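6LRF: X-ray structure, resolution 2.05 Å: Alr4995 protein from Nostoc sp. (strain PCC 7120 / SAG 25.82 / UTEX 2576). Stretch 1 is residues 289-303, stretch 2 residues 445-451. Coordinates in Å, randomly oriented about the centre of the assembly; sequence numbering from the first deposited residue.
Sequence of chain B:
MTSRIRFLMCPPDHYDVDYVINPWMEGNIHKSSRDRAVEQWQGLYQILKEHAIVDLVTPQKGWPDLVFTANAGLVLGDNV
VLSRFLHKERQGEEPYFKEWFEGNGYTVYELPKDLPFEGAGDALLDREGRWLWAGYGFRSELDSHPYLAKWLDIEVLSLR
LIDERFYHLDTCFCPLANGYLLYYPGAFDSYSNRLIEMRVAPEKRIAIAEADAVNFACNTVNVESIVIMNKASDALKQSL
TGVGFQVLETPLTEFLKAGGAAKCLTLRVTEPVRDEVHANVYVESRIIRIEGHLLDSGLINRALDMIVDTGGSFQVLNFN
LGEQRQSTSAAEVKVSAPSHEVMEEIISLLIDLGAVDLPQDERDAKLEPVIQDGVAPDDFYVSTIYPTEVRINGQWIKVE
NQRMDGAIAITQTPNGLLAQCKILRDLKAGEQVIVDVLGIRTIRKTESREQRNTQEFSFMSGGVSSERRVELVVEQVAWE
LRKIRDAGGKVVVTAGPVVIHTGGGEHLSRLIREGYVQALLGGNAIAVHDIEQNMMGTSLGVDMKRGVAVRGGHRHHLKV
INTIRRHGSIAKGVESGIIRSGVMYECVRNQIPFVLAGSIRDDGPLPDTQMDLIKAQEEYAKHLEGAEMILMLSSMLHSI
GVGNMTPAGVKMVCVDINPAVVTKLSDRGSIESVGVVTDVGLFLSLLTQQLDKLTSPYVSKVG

Stretch 1, residues 289-303: RIEGHLLDSGLINRA
Stretch 2 445-451: KTESREQ

Strand 289-292 of stretch 1 ends at Gly-292 (phi/psi 144/-156), and helix 299-303 follows the turn at Gly-298 (70/15); stretch 2 is a short helix, 446-449, that leaves helical angles at Glu-450 (-108/103). Gly-292 CA lies 7.5 Å from Thr-446 CA, and Ser-297 CA 5.4 Å from Glu-450 CA; 438 Å² is buried in all. Three hydrogen bonds join the stretches. Arg-449 (chi1-chi3 m, t, m) gives NH1 to Glu-291 O at 2.7 Å and 172°, while its NH2 is satisfied elsewhere in the structure. Glu-450 (m, t, chi3 17°) grips His-293 (m, chi2 116°) with both oxygens: OE2 accepts backbone His-293 N at 3.0 Å and 177°, and OE1 accepts His-293 ND1 at 3.0 Å, at the ring edge. Gly-292 leaves room for this carboxylate, since an ideal CB would sit 2.9 Å from Glu-450 OE2. Ser-297 (p) points toward stretch 2, packing CB 3.6 Å from Glu-450 CG, while its OG donates to His-293 O at 2.7 Å and accepts Leu-299 N at 3.3 Å. Leu-299 (t, p) supplies apolar cover, its CD1 3.4 Å from Arg-449 O. Arg-302 (m, t, m) packs NH2 3.4 Å from Gln-451 CB; its NE bonds weakly to Gly-298 O at 3.5 Å.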

# COMPACT_ATOMS: atom_id res chain seq x y z
N ARG B 289 -14.46 38.20 -16.71
CA ARG B 289 -13.61 38.99 -15.82
C ARG B 289 -13.33 38.19 -14.55
O ARG B 289 -14.21 37.49 -14.04
CB ARG B 289 -14.29 40.33 -15.50
CG ARG B 289 -13.47 41.30 -14.67
CD ARG B 289 -14.20 42.63 -14.56
NE ARG B 289 -13.63 43.50 -13.54
CZ ARG B 289 -12.62 44.34 -13.76
NH1 ARG B 289 -12.06 44.40 -14.97
NH2 ARG B 289 -12.17 45.11 -12.77
N ILE B 290 -12.09 38.25 -14.07
CA ILE B 290 -11.71 37.59 -12.82
C ILE B 290 -10.96 38.60 -11.94
O ILE B 290 -10.11 39.33 -12.43
CB ILE B 290 -10.85 36.33 -13.09
CG1 ILE B 290 -10.44 35.66 -11.78
CG2 ILE B 290 -9.63 36.64 -13.94
CD1 ILE B 290 -11.59 34.96 -11.09
N GLU B 291 -11.34 38.68 -10.67
CA GLU B 291 -10.74 39.62 -9.71
C GLU B 291 -10.22 38.91 -8.46
O GLU B 291 -10.76 37.89 -8.04
CB GLU B 291 -11.76 40.67 -9.28
CG GLU B 291 -12.03 41.80 -10.25
CD GLU B 291 -12.92 42.89 -9.63
OE1 GLU B 291 -13.26 42.77 -8.43
OE2 GLU B 291 -13.27 43.87 -10.33
N GLY B 292 -9.19 39.48 -7.84
CA GLY B 292 -8.65 38.91 -6.61
C GLY B 292 -7.14 39.04 -6.53
O GLY B 292 -6.57 39.95 -7.15
N HIS B 293 -6.51 38.17 -5.76
CA HIS B 293 -5.05 38.14 -5.69
C HIS B 293 -4.53 37.18 -6.76
O HIS B 293 -4.09 36.07 -6.47
CB HIS B 293 -4.58 37.73 -4.29
CG HIS B 293 -5.11 38.61 -3.20
ND1 HIS B 293 -5.97 38.14 -2.22
CD2 HIS B 293 -4.94 39.93 -2.94
CE1 HIS B 293 -6.28 39.13 -1.40
NE2 HIS B 293 -5.68 40.23 -1.82
N LEU B 294 -4.60 37.62 -8.00
CA LEU B 294 -4.55 36.71 -9.12
C LEU B 294 -3.19 36.03 -9.28
O LEU B 294 -3.12 34.84 -9.56
CB LEU B 294 -4.92 37.44 -10.40
CG LEU B 294 -6.33 38.05 -10.44
CD1 LEU B 294 -6.64 38.64 -11.82
CD2 LEU B 294 -7.38 37.02 -10.04
N LEU B 295 -2.13 36.80 -9.08
CA LEU B 295 -0.80 36.28 -9.34
C LEU B 295 -0.31 35.29 -8.32
O LEU B 295 0.31 34.29 -8.69
CB LEU B 295 0.21 37.42 -9.43
CG LEU B 295 0.06 38.18 -10.74
CD1 LEU B 295 1.21 39.15 -10.87
CD2 LEU B 295 0.01 37.20 -11.89
N ASP B 296 -0.58 35.54 -7.04
CA ASP B 296 -0.00 34.67 -6.01
C ASP B 296 -0.92 33.52 -5.59
O ASP B 296 -0.45 32.51 -5.06
CB ASP B 296 0.42 35.47 -4.77
CG ASP B 296 -0.74 36.15 -4.08
OD1 ASP B 296 -1.58 35.45 -3.48
OD2 ASP B 296 -0.80 37.40 -4.11
N SER B 297 -2.22 33.64 -5.82
CA SER B 297 -3.10 32.54 -5.48
C SER B 297 -3.09 31.49 -6.59
O SER B 297 -3.51 30.35 -6.38
CB SER B 297 -4.52 33.04 -5.24
OG SER B 297 -5.08 33.61 -6.41
N GLY B 298 -2.60 31.87 -7.77
CA GLY B 298 -2.63 31.01 -8.93
C GLY B 298 -4.04 30.81 -9.47
O GLY B 298 -4.30 29.91 -10.28
N LEU B 299 -4.96 31.66 -9.02
CA LEU B 299 -6.34 31.63 -9.49
C LEU B 299 -6.40 31.81 -11.01
O LEU B 299 -7.04 31.03 -11.71
CB LEU B 299 -7.17 32.71 -8.79
CG LEU B 299 -8.69 32.69 -8.96
CD1 LEU B 299 -9.23 31.31 -8.61
CD2 LEU B 299 -9.32 33.75 -8.08
N ILE B 300 -5.69 32.82 -11.52
CA ILE B 300 -5.67 33.08 -12.95
C ILE B 300 -5.15 31.85 -13.68
O ILE B 300 -5.66 31.48 -14.74
CB ILE B 300 -4.79 34.33 -13.30
CG1 ILE B 300 -4.81 34.61 -14.80
CG2 ILE B 300 -3.35 34.17 -12.82
CD1 ILE B 300 -6.15 35.04 -15.30
N ASN B 301 -4.18 31.18 -13.07
CA ASN B 301 -3.47 30.09 -13.71
C ASN B 301 -4.35 28.83 -13.74
O ASN B 301 -4.37 28.10 -14.73
CB ASN B 301 -2.12 29.87 -12.98
CG ASN B 301 -1.54 28.49 -13.20
OD1 ASN B 301 -1.38 28.04 -14.34
ND2 ASN B 301 -1.21 27.80 -12.10
N ARG B 302 -5.12 28.61 -12.68
CA ARG B 302 -6.07 27.51 -12.67
C ARG B 302 -7.19 27.70 -13.69
O ARG B 302 -7.63 26.75 -14.32
CB ARG B 302 -6.65 27.32 -11.27
CG ARG B 302 -5.77 26.51 -10.33
CD ARG B 302 -6.33 26.51 -8.91
NE ARG B 302 -6.23 27.83 -8.29
CZ ARG B 302 -6.59 28.12 -7.04
NH1 ARG B 302 -6.46 29.35 -6.57
NH2 ARG B 302 -7.09 27.17 -6.26
N ALA B 303 -7.65 28.94 -13.84
CA ALA B 303 -8.68 29.26 -14.82
C ALA B 303 -8.21 28.96 -16.24
O ALA B 303 -8.91 28.32 -17.03
CB ALA B 303 -9.08 30.70 -14.71
N LYS B 445 -16.28 33.20 -0.57
CA LYS B 445 -15.50 34.27 0.05
C LYS B 445 -14.05 34.19 -0.44
O LYS B 445 -13.62 33.16 -0.95
CB LYS B 445 -15.57 34.19 1.59
CG LYS B 445 -16.99 34.38 2.18
CD LYS B 445 -17.88 35.29 1.31
CE LYS B 445 -18.86 36.14 2.12
NZ LYS B 445 -18.20 37.25 2.89
N THR B 446 -13.31 35.29 -0.28
CA THR B 446 -11.97 35.43 -0.86
C THR B 446 -11.04 34.25 -0.56
O THR B 446 -10.47 33.65 -1.48
CB THR B 446 -11.27 36.73 -0.38
OG1 THR B 446 -12.20 37.82 -0.38
CG2 THR B 446 -10.09 37.06 -1.28
N GLU B 447 -10.91 33.91 0.72
CA GLU B 447 -10.01 32.84 1.14
C GLU B 447 -10.37 31.50 0.50
O GLU B 447 -9.51 30.65 0.28
CB GLU B 447 -9.99 32.73 2.67
CG GLU B 447 -10.93 31.68 3.26
CD GLU B 447 -10.93 31.66 4.79
OE1 GLU B 447 -9.86 31.88 5.40
OE2 GLU B 447 -12.00 31.40 5.38
N SER B 448 -11.65 31.32 0.17
CA SER B 448 -12.13 30.08 -0.45
C SER B 448 -11.66 29.92 -1.90
O SER B 448 -11.04 28.91 -2.25
CB SER B 448 -13.65 29.99 -0.38
OG SER B 448 -14.12 28.81 -1.03
N ARG B 449 -11.97 30.91 -2.75
CA ARG B 449 -11.61 30.86 -4.17
C ARG B 449 -10.10 30.75 -4.37
O ARG B 449 -9.63 30.25 -5.39
CB ARG B 449 -12.14 32.09 -4.93
CG ARG B 449 -13.62 32.38 -4.77
CD ARG B 449 -14.11 33.54 -5.65
NE ARG B 449 -13.36 34.77 -5.42
CZ ARG B 449 -12.65 35.42 -6.35
NH1 ARG B 449 -12.00 36.53 -6.03
NH2 ARG B 449 -12.59 34.97 -7.60
N GLU B 450 -9.34 31.22 -3.37
CA GLU B 450 -7.88 31.23 -3.43
C GLU B 450 -7.30 30.18 -2.47
O GLU B 450 -7.27 30.39 -1.26
CB GLU B 450 -7.35 32.63 -3.10
CG GLU B 450 -7.81 33.71 -4.08
CD GLU B 450 -7.44 35.13 -3.64
OE1 GLU B 450 -6.55 35.27 -2.77
OE2 GLU B 450 -8.03 36.11 -4.17
N GLN B 451 -6.84 29.06 -3.03
CA GLN B 451 -6.26 27.97 -2.25
C GLN B 451 -5.01 28.41 -1.48
O GLN B 451 -4.54 27.72 -0.58
CB GLN B 451 -5.90 26.79 -3.15
CG GLN B 451 -4.48 26.84 -3.66
CD GLN B 451 -4.02 25.56 -4.31
OE1 GLN B 451 -4.82 24.65 -4.55
NE2 GLN B 451 -2.73 25.47 -4.60